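Local coordinates for branched-chain phosphotransacylase (Enterococcus faecalis, PDB 1YCO), which probably transfers branched-chain acyl groups between coenzyme A and phosphate, at residues A[147-158]-A[181-191]; A[70-80]-A[248-256]. All blocks are in the same frame, centred on the assembly; numbering follows the deposited sequence.

Contact 1: residues A[147-158]-A[181-191]; sequences HHPKIALLSAAE and QEATVFGPLSL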
# COMPACT_ATOMS: atom_id res chain seq x y z
N HIS A 147 3.58 -7.44 26.00
CA HIS A 147 4.32 -8.67 26.28
C HIS A 147 4.25 -9.74 25.19
O HIS A 147 5.28 -10.29 24.80
CB HIS A 147 3.82 -9.27 27.60
CG HIS A 147 4.02 -8.37 28.78
ND1 HIS A 147 5.22 -8.24 29.44
CD2 HIS A 147 3.15 -7.56 29.44
CE1 HIS A 147 5.09 -7.39 30.44
NE2 HIS A 147 3.84 -6.97 30.46
N HIS A 148 3.05 -10.03 24.70
CA HIS A 148 2.86 -11.04 23.66
C HIS A 148 2.20 -10.46 22.40
O HIS A 148 1.05 -10.76 22.09
CB HIS A 148 1.99 -12.19 24.19
CG HIS A 148 2.10 -13.45 23.38
ND1 HIS A 148 3.20 -14.28 23.45
CD2 HIS A 148 1.28 -13.99 22.45
CE1 HIS A 148 3.05 -15.27 22.59
NE2 HIS A 148 1.89 -15.12 21.98
N PRO A 149 2.94 -9.64 21.64
CA PRO A 149 2.44 -9.01 20.42
C PRO A 149 2.11 -9.93 19.24
O PRO A 149 2.83 -10.89 18.98
CB PRO A 149 3.55 -8.03 20.06
CG PRO A 149 4.77 -8.74 20.55
CD PRO A 149 4.33 -9.22 21.91
N LYS A 150 1.03 -9.62 18.54
CA LYS A 150 0.65 -10.39 17.37
C LYS A 150 1.35 -9.76 16.18
O LYS A 150 1.23 -8.55 15.92
CB LYS A 150 -0.87 -10.39 17.20
CG LYS A 150 -1.58 -11.08 18.37
CD LYS A 150 -3.05 -11.31 18.13
CE LYS A 150 -3.72 -11.86 19.40
NZ LYS A 150 -5.06 -12.49 19.15
N ILE A 151 2.09 -10.59 15.46
CA ILE A 151 2.86 -10.17 14.30
C ILE A 151 2.38 -10.87 13.04
O ILE A 151 2.59 -12.07 12.84
CB ILE A 151 4.36 -10.45 14.53
CG1 ILE A 151 4.76 -9.83 15.88
CG2 ILE A 151 5.19 -9.87 13.39
CD1 ILE A 151 6.20 -10.10 16.30
N ALA A 152 1.74 -10.08 12.20
CA ALA A 152 1.19 -10.54 10.95
C ALA A 152 2.14 -10.29 9.79
O ALA A 152 2.61 -9.16 9.57
CB ALA A 152 -0.15 -9.86 10.69
N LEU A 153 2.43 -11.36 9.06
CA LEU A 153 3.29 -11.30 7.89
C LEU A 153 2.34 -11.12 6.71
O LEU A 153 1.67 -12.05 6.28
CB LEU A 153 4.07 -12.61 7.76
CG LEU A 153 4.83 -12.94 9.04
CD1 LEU A 153 5.61 -14.24 8.87
CD2 LEU A 153 5.79 -11.79 9.36
N LEU A 154 2.29 -9.89 6.22
CA LEU A 154 1.40 -9.52 5.12
C LEU A 154 1.73 -10.03 3.74
O LEU A 154 2.88 -10.05 3.33
CB LEU A 154 1.30 -8.00 5.04
CG LEU A 154 0.49 -7.28 6.09
CD1 LEU A 154 0.52 -5.79 5.75
CD2 LEU A 154 -0.95 -7.78 6.08
N SER A 155 0.68 -10.42 3.03
CA SER A 155 0.80 -10.89 1.65
C SER A 155 -0.53 -10.64 0.95
O SER A 155 -1.55 -10.42 1.60
CB SER A 155 1.15 -12.38 1.63
OG SER A 155 1.37 -12.82 0.30
N ALA A 156 -0.52 -10.65 -0.38
CA ALA A 156 -1.73 -10.40 -1.17
C ALA A 156 -2.85 -11.40 -0.91
O ALA A 156 -4.02 -11.02 -0.73
CB ALA A 156 -1.39 -10.37 -2.65
N ALA A 157 -2.51 -12.68 -0.90
CA ALA A 157 -3.51 -13.73 -0.66
C ALA A 157 -3.49 -14.19 0.80
O ALA A 157 -2.48 -14.05 1.49
CB ALA A 157 -3.25 -14.92 -1.60
N GLU A 158 -4.62 -14.72 1.26
CA GLU A 158 -4.74 -15.21 2.64
C GLU A 158 -4.33 -16.69 2.62
O GLU A 158 -3.57 -17.15 3.47
CB GLU A 158 -6.19 -15.05 3.14
CG GLU A 158 -7.02 -13.97 2.40
CD GLU A 158 -7.83 -14.53 1.23
OE1 GLU A 158 -7.29 -15.38 0.48
OE2 GLU A 158 -9.01 -14.11 1.06
N GLN A 181 7.76 -18.58 22.34
CA GLN A 181 6.45 -18.23 22.91
C GLN A 181 6.38 -16.75 23.31
O GLN A 181 5.45 -16.34 24.01
CB GLN A 181 6.15 -19.11 24.13
CG GLN A 181 5.83 -20.58 23.81
CD GLN A 181 4.40 -20.78 23.30
OE1 GLN A 181 3.42 -20.54 24.02
NE2 GLN A 181 4.27 -21.24 22.04
N GLU A 182 7.35 -15.97 22.87
CA GLU A 182 7.38 -14.55 23.19
C GLU A 182 6.34 -13.76 22.40
O GLU A 182 5.85 -12.73 22.86
CB GLU A 182 8.77 -13.98 22.93
CG GLU A 182 9.82 -14.45 23.92
CD GLU A 182 11.17 -13.83 23.67
OE1 GLU A 182 11.81 -14.19 22.65
OE2 GLU A 182 11.59 -12.97 24.48
N ALA A 183 5.98 -14.25 21.21
CA ALA A 183 4.98 -13.57 20.39
C ALA A 183 4.33 -14.51 19.40
O ALA A 183 4.82 -15.61 19.15
CB ALA A 183 5.61 -12.39 19.65
N THR A 184 3.21 -14.08 18.84
CA THR A 184 2.52 -14.87 17.85
C THR A 184 2.81 -14.28 16.47
O THR A 184 2.35 -13.19 16.14
CB THR A 184 1.00 -14.87 18.09
OG1 THR A 184 0.71 -15.43 19.38
CG2 THR A 184 0.30 -15.71 17.03
N VAL A 185 3.60 -15.00 15.67
CA VAL A 185 3.96 -14.57 14.32
C VAL A 185 3.26 -15.47 13.31
O VAL A 185 3.45 -16.69 13.33
CB VAL A 185 5.49 -14.65 14.09
CG1 VAL A 185 5.86 -14.03 12.76
CG2 VAL A 185 6.24 -13.94 15.22
N PHE A 186 2.45 -14.89 12.42
CA PHE A 186 1.73 -15.66 11.40
C PHE A 186 1.51 -14.97 10.05
O PHE A 186 1.23 -13.77 9.98
CB PHE A 186 0.36 -16.10 11.91
CG PHE A 186 -0.39 -16.97 10.93
CD1 PHE A 186 -0.03 -18.31 10.75
CD2 PHE A 186 -1.40 -16.46 10.14
CE1 PHE A 186 -0.65 -19.12 9.81
CE2 PHE A 186 -2.03 -17.25 9.19
CZ PHE A 186 -1.65 -18.59 9.03
N GLY A 187 1.60 -15.76 8.99
CA GLY A 187 1.40 -15.29 7.63
C GLY A 187 1.38 -16.52 6.74
O GLY A 187 1.79 -17.60 7.18
N PRO A 188 0.94 -16.42 5.48
CA PRO A 188 0.44 -15.22 4.81
C PRO A 188 -0.90 -14.71 5.36
O PRO A 188 -1.79 -15.49 5.68
CB PRO A 188 0.29 -15.66 3.35
CG PRO A 188 1.03 -16.94 3.24
CD PRO A 188 0.87 -17.58 4.58
N LEU A 189 -1.03 -13.40 5.47
CA LEU A 189 -2.26 -12.79 5.93
C LEU A 189 -2.45 -11.54 5.11
O LEU A 189 -1.49 -10.84 4.79
CB LEU A 189 -2.20 -12.40 7.41
CG LEU A 189 -2.85 -13.26 8.48
CD1 LEU A 189 -2.94 -12.45 9.76
CD2 LEU A 189 -4.25 -13.71 8.05
N SER A 190 -3.70 -11.27 4.77
CA SER A 190 -4.07 -10.10 4.00
C SER A 190 -4.31 -8.97 4.98
O SER A 190 -4.70 -9.22 6.13
CB SER A 190 -5.34 -10.40 3.22
OG SER A 190 -6.37 -10.75 4.12
N LEU A 191 -4.11 -7.74 4.53
CA LEU A 191 -4.30 -6.55 5.36
C LEU A 191 -5.63 -6.52 6.11
O LEU A 191 -5.68 -6.23 7.29
CB LEU A 191 -4.15 -5.28 4.49
CG LEU A 191 -4.28 -3.91 5.16
CD1 LEU A 191 -3.04 -3.64 6.00
CD2 LEU A 191 -4.44 -2.81 4.11
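Leu153 drops into a shallow notch on the neighbouring strand, where Gly187 has no side chain and Val185 forms the near wall. Its CB settles 3.8 Å from Gly187 CA, and CD1 leans on Val185 CG1 at 3.9 Å, the two side chains crossing at a slant. CG of Leu153 is anti to its own carbonyl carbon (chi1 -54°), which turns the isobutyl group over this face toward Leu130 of helix 127-143 and toward helix 165-177. On the same face Ile151 and Val185 lie flank to flank, with CD1 of the isoleucine resting in the dip formed by Val185 CG2 and Ala183 CB. These are the two parallel strands of a beta-alpha-beta unit, strand 150-154, helix 165-177 and strand 184-189, the last being an outermost strand of the mixed sheet within the chain. A beta bulge at Gly187 and the cis-Pro188 shifts the register by one: the nitrogen next in line is proline's, with no hydrogen to give, and Leu153 O takes its bond from Leu189 N at 3.1 Å. In the bulge Pro188 CB sits against Ser155 CB at 3.8 Å; beyond it Leu154 CD2 pokes toward the backbone of Leu191, 3.5 Å from its N. At the other end Ala183 CA lies over one face of the His148 imidazole in a CH-pi contact, 3.7 Å from the ring centroid, and NE2 of that ring hydrogen-bonds Thr184 OG1 at 2.9 Å near the ring plane.

Contact 2: residues A[70-80]-A[248-256]; sequences AQILLKGIIQT and VPVVLTSRS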
# COMPACT_ATOMS: atom_id res chain seq x y z
N ALA A 70 23.26 11.77 24.62
CA ALA A 70 21.96 12.03 24.01
C ALA A 70 21.25 10.69 23.92
O ALA A 70 21.90 9.65 23.75
CB ALA A 70 22.14 12.65 22.62
N GLN A 71 19.92 10.71 24.04
CA GLN A 71 19.09 9.51 24.01
C GLN A 71 18.32 9.35 22.70
O GLN A 71 17.73 8.30 22.44
CB GLN A 71 18.09 9.53 25.17
CG GLN A 71 18.69 9.45 26.55
CD GLN A 71 19.61 10.63 26.87
OE1 GLN A 71 19.18 11.79 26.91
NE2 GLN A 71 20.88 10.32 27.08
N ILE A 72 18.29 10.40 21.90
CA ILE A 72 17.59 10.34 20.63
C ILE A 72 18.31 11.18 19.58
O ILE A 72 18.78 12.28 19.86
CB ILE A 72 16.14 10.88 20.75
CG1 ILE A 72 15.33 10.00 21.71
CG2 ILE A 72 15.48 10.89 19.38
CD1 ILE A 72 13.98 10.61 22.09
N LEU A 73 18.42 10.64 18.38
CA LEU A 73 19.06 11.34 17.28
C LEU A 73 17.96 11.77 16.31
O LEU A 73 17.05 10.99 16.01
CB LEU A 73 20.05 10.41 16.57
CG LEU A 73 20.85 11.04 15.43
CD1 LEU A 73 21.70 12.18 15.98
CD2 LEU A 73 21.71 10.00 14.77
N LEU A 74 18.05 13.00 15.83
CA LEU A 74 17.06 13.53 14.91
C LEU A 74 17.70 14.26 13.73
O LEU A 74 18.51 15.17 13.92
CB LEU A 74 16.10 14.46 15.66
CG LEU A 74 14.88 15.02 14.93
CD1 LEU A 74 13.77 15.30 15.94
CD2 LEU A 74 15.25 16.29 14.17
N LYS A 75 17.34 13.85 12.52
CA LYS A 75 17.88 14.44 11.31
C LYS A 75 17.14 15.69 10.84
O LYS A 75 16.04 15.60 10.30
CB LYS A 75 17.87 13.41 10.18
CG LYS A 75 18.52 13.91 8.90
CD LYS A 75 18.31 12.95 7.75
CE LYS A 75 17.07 13.29 6.96
NZ LYS A 75 17.20 14.60 6.26
N GLY A 76 17.76 16.85 11.06
CA GLY A 76 17.17 18.10 10.62
C GLY A 76 17.40 18.23 9.13
O GLY A 76 17.04 17.32 8.37
N ILE A 77 18.00 19.33 8.69
CA ILE A 77 18.27 19.53 7.26
C ILE A 77 19.70 19.09 6.94
O ILE A 77 20.66 19.82 7.19
CB ILE A 77 18.05 21.00 6.85
CG1 ILE A 77 16.58 21.37 7.04
CG2 ILE A 77 18.45 21.20 5.39
CD1 ILE A 77 16.26 22.80 6.65
N ILE A 78 19.84 17.89 6.38
CA ILE A 78 21.14 17.34 6.03
C ILE A 78 20.91 16.05 5.24
O ILE A 78 19.95 15.33 5.49
CB ILE A 78 21.97 17.01 7.30
CG1 ILE A 78 23.28 16.32 6.92
CG2 ILE A 78 21.17 16.12 8.24
CD1 ILE A 78 24.21 16.07 8.09
N GLN A 79 21.79 15.77 4.28
CA GLN A 79 21.66 14.56 3.47
C GLN A 79 21.60 13.31 4.36
O GLN A 79 22.42 13.12 5.26
CB GLN A 79 22.83 14.43 2.49
CG GLN A 79 23.04 15.66 1.62
CD GLN A 79 23.73 16.79 2.38
OE1 GLN A 79 23.67 17.96 1.97
NE2 GLN A 79 24.41 16.45 3.48
N THR A 80 20.61 12.47 4.08
CA THR A 80 20.40 11.24 4.83
C THR A 80 21.63 10.33 4.72
O THR A 80 22.07 9.72 5.70
CB THR A 80 19.16 10.50 4.29
OG1 THR A 80 18.05 11.42 4.26
CG2 THR A 80 18.79 9.32 5.19
N VAL A 248 20.19 4.08 20.16
CA VAL A 248 19.40 5.29 20.29
C VAL A 248 18.41 5.43 19.11
O VAL A 248 18.79 5.29 17.94
CB VAL A 248 20.34 6.54 20.36
CG1 VAL A 248 19.56 7.80 20.09
CG2 VAL A 248 21.00 6.61 21.74
N PRO A 249 17.12 5.66 19.40
CA PRO A 249 16.11 5.82 18.36
C PRO A 249 16.55 6.92 17.40
O PRO A 249 17.04 7.97 17.83
CB PRO A 249 14.88 6.25 19.14
CG PRO A 249 15.01 5.49 20.41
CD PRO A 249 16.49 5.65 20.74
N VAL A 250 16.39 6.69 16.10
CA VAL A 250 16.80 7.71 15.15
C VAL A 250 15.57 8.20 14.40
O VAL A 250 14.88 7.41 13.76
CB VAL A 250 17.87 7.19 14.15
CG1 VAL A 250 18.40 8.35 13.30
CG2 VAL A 250 19.00 6.53 14.91
N VAL A 251 15.28 9.48 14.50
CA VAL A 251 14.12 10.05 13.83
C VAL A 251 14.56 10.78 12.54
O VAL A 251 15.45 11.63 12.56
CB VAL A 251 13.39 11.06 14.75
CG1 VAL A 251 12.17 11.61 14.07
CG2 VAL A 251 13.03 10.40 16.07
N LEU A 252 13.94 10.42 11.43
CA LEU A 252 14.25 11.03 10.15
C LEU A 252 13.20 12.09 9.83
O LEU A 252 12.00 11.82 9.83
CB LEU A 252 14.28 9.98 9.04
CG LEU A 252 15.39 8.92 9.18
CD1 LEU A 252 15.26 7.87 8.08
CD2 LEU A 252 16.74 9.61 9.10
N THR A 253 13.66 13.31 9.57
CA THR A 253 12.78 14.42 9.26
C THR A 253 13.09 14.98 7.87
O THR A 253 14.24 14.99 7.44
CB THR A 253 12.92 15.53 10.33
OG1 THR A 253 11.94 15.33 11.36
CG2 THR A 253 12.76 16.92 9.74
N SER A 254 12.05 15.43 7.18
CA SER A 254 12.19 16.02 5.86
C SER A 254 11.54 17.39 5.92
O SER A 254 10.45 17.53 6.47
CB SER A 254 11.48 15.17 4.81
OG SER A 254 11.53 15.78 3.53
N ARG A 255 12.20 18.39 5.36
CA ARG A 255 11.68 19.76 5.37
C ARG A 255 10.19 19.80 5.03
O ARG A 255 9.41 20.51 5.67
CB ARG A 255 12.48 20.62 4.39
CG ARG A 255 12.21 22.11 4.51
CD ARG A 255 13.33 22.92 3.86
NE ARG A 255 13.56 24.17 4.57
CZ ARG A 255 14.70 24.85 4.56
NH1 ARG A 255 15.74 24.41 3.86
NH2 ARG A 255 14.80 25.97 5.27
N SER A 256 9.80 19.02 4.03
CA SER A 256 8.40 18.96 3.60
C SER A 256 7.46 18.42 4.68
O SER A 256 6.24 18.62 4.61
CB SER A 256 8.27 18.10 2.34
OG SER A 256 8.79 16.80 2.54
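Lys75 NZ is gripped by three carbonyls: a sound bond of 2.9 Å to Ile78 O, lying in that carbonyl's plane, and weak ones to Gly76 O and, across the contact, Thr253 O. The lysine reaches them by leaving the backbone extended and then bending at chi3 (92°) and chi4 (66°), which folds the ammonium back over the turn that follows its own strand. On the way its CD brushes Leu252 CD2 at 3.9 Å, and Leu83 of helix 80-87 also touches the chain. Because two of the three carbonyls belong to 76-78, the lysine mainly braces its own turn, and of its three bonds only the weak one to Thr253 O reaches the neighbouring strand's end.

Strands 72-75 and 250-252 run parallel, the latter an outermost strand, within this chain, of a five-stranded parallel sheet; strand 2-7 pairs with the other side of 72-75. Leu73 is bonded through both its N and its O: N to Pro249 O at 3.1 Å, and O to Val251 N at 2.8 Å, both nearly straight. The side chains of Leu73 and Val250 lie side by side, CD2 of the leucine 4.0 Å from Val250 CG1, toward Met87 of helix 80-87. The opposite face carries Leu74 and Val251, the valine also meeting Ile72 CG2 with its CG2 and backing onto helix 259-274. At the N-terminal end of the strand pair Val248 has CG1 lodged over the Gln71-Ile72 peptide and 3.3 Å from Ile72 CA. At the far end Ile77 CD1 stands over the centre of one face of the Arg255 guanidinium, 3.3 Å from CZ, while Arg255 NH2 keeps a salt bridge with Glu13.

In the fold
From the N terminus the chain builds strands 2-7, 29-35 and 47-50 before reaching 70-80, the first half of contact 2. It then crosses to the mixed sheet, where 147-158 and 181-191 meet after only 22 intervening residues and close contact 1, a short loop around helix 165-177. After the remaining strands of that sheet, the chain returns to pair 248-256 with 70-80, closing a loop of 167 residues in which contact 1 is nested. The two contacts lie on opposite sides of the chain's centre, their centres 30 Å apart: contact 1 forms one edge of the mixed sheet within this chain, contact 2 adds a C-terminal strand to the parallel sheet.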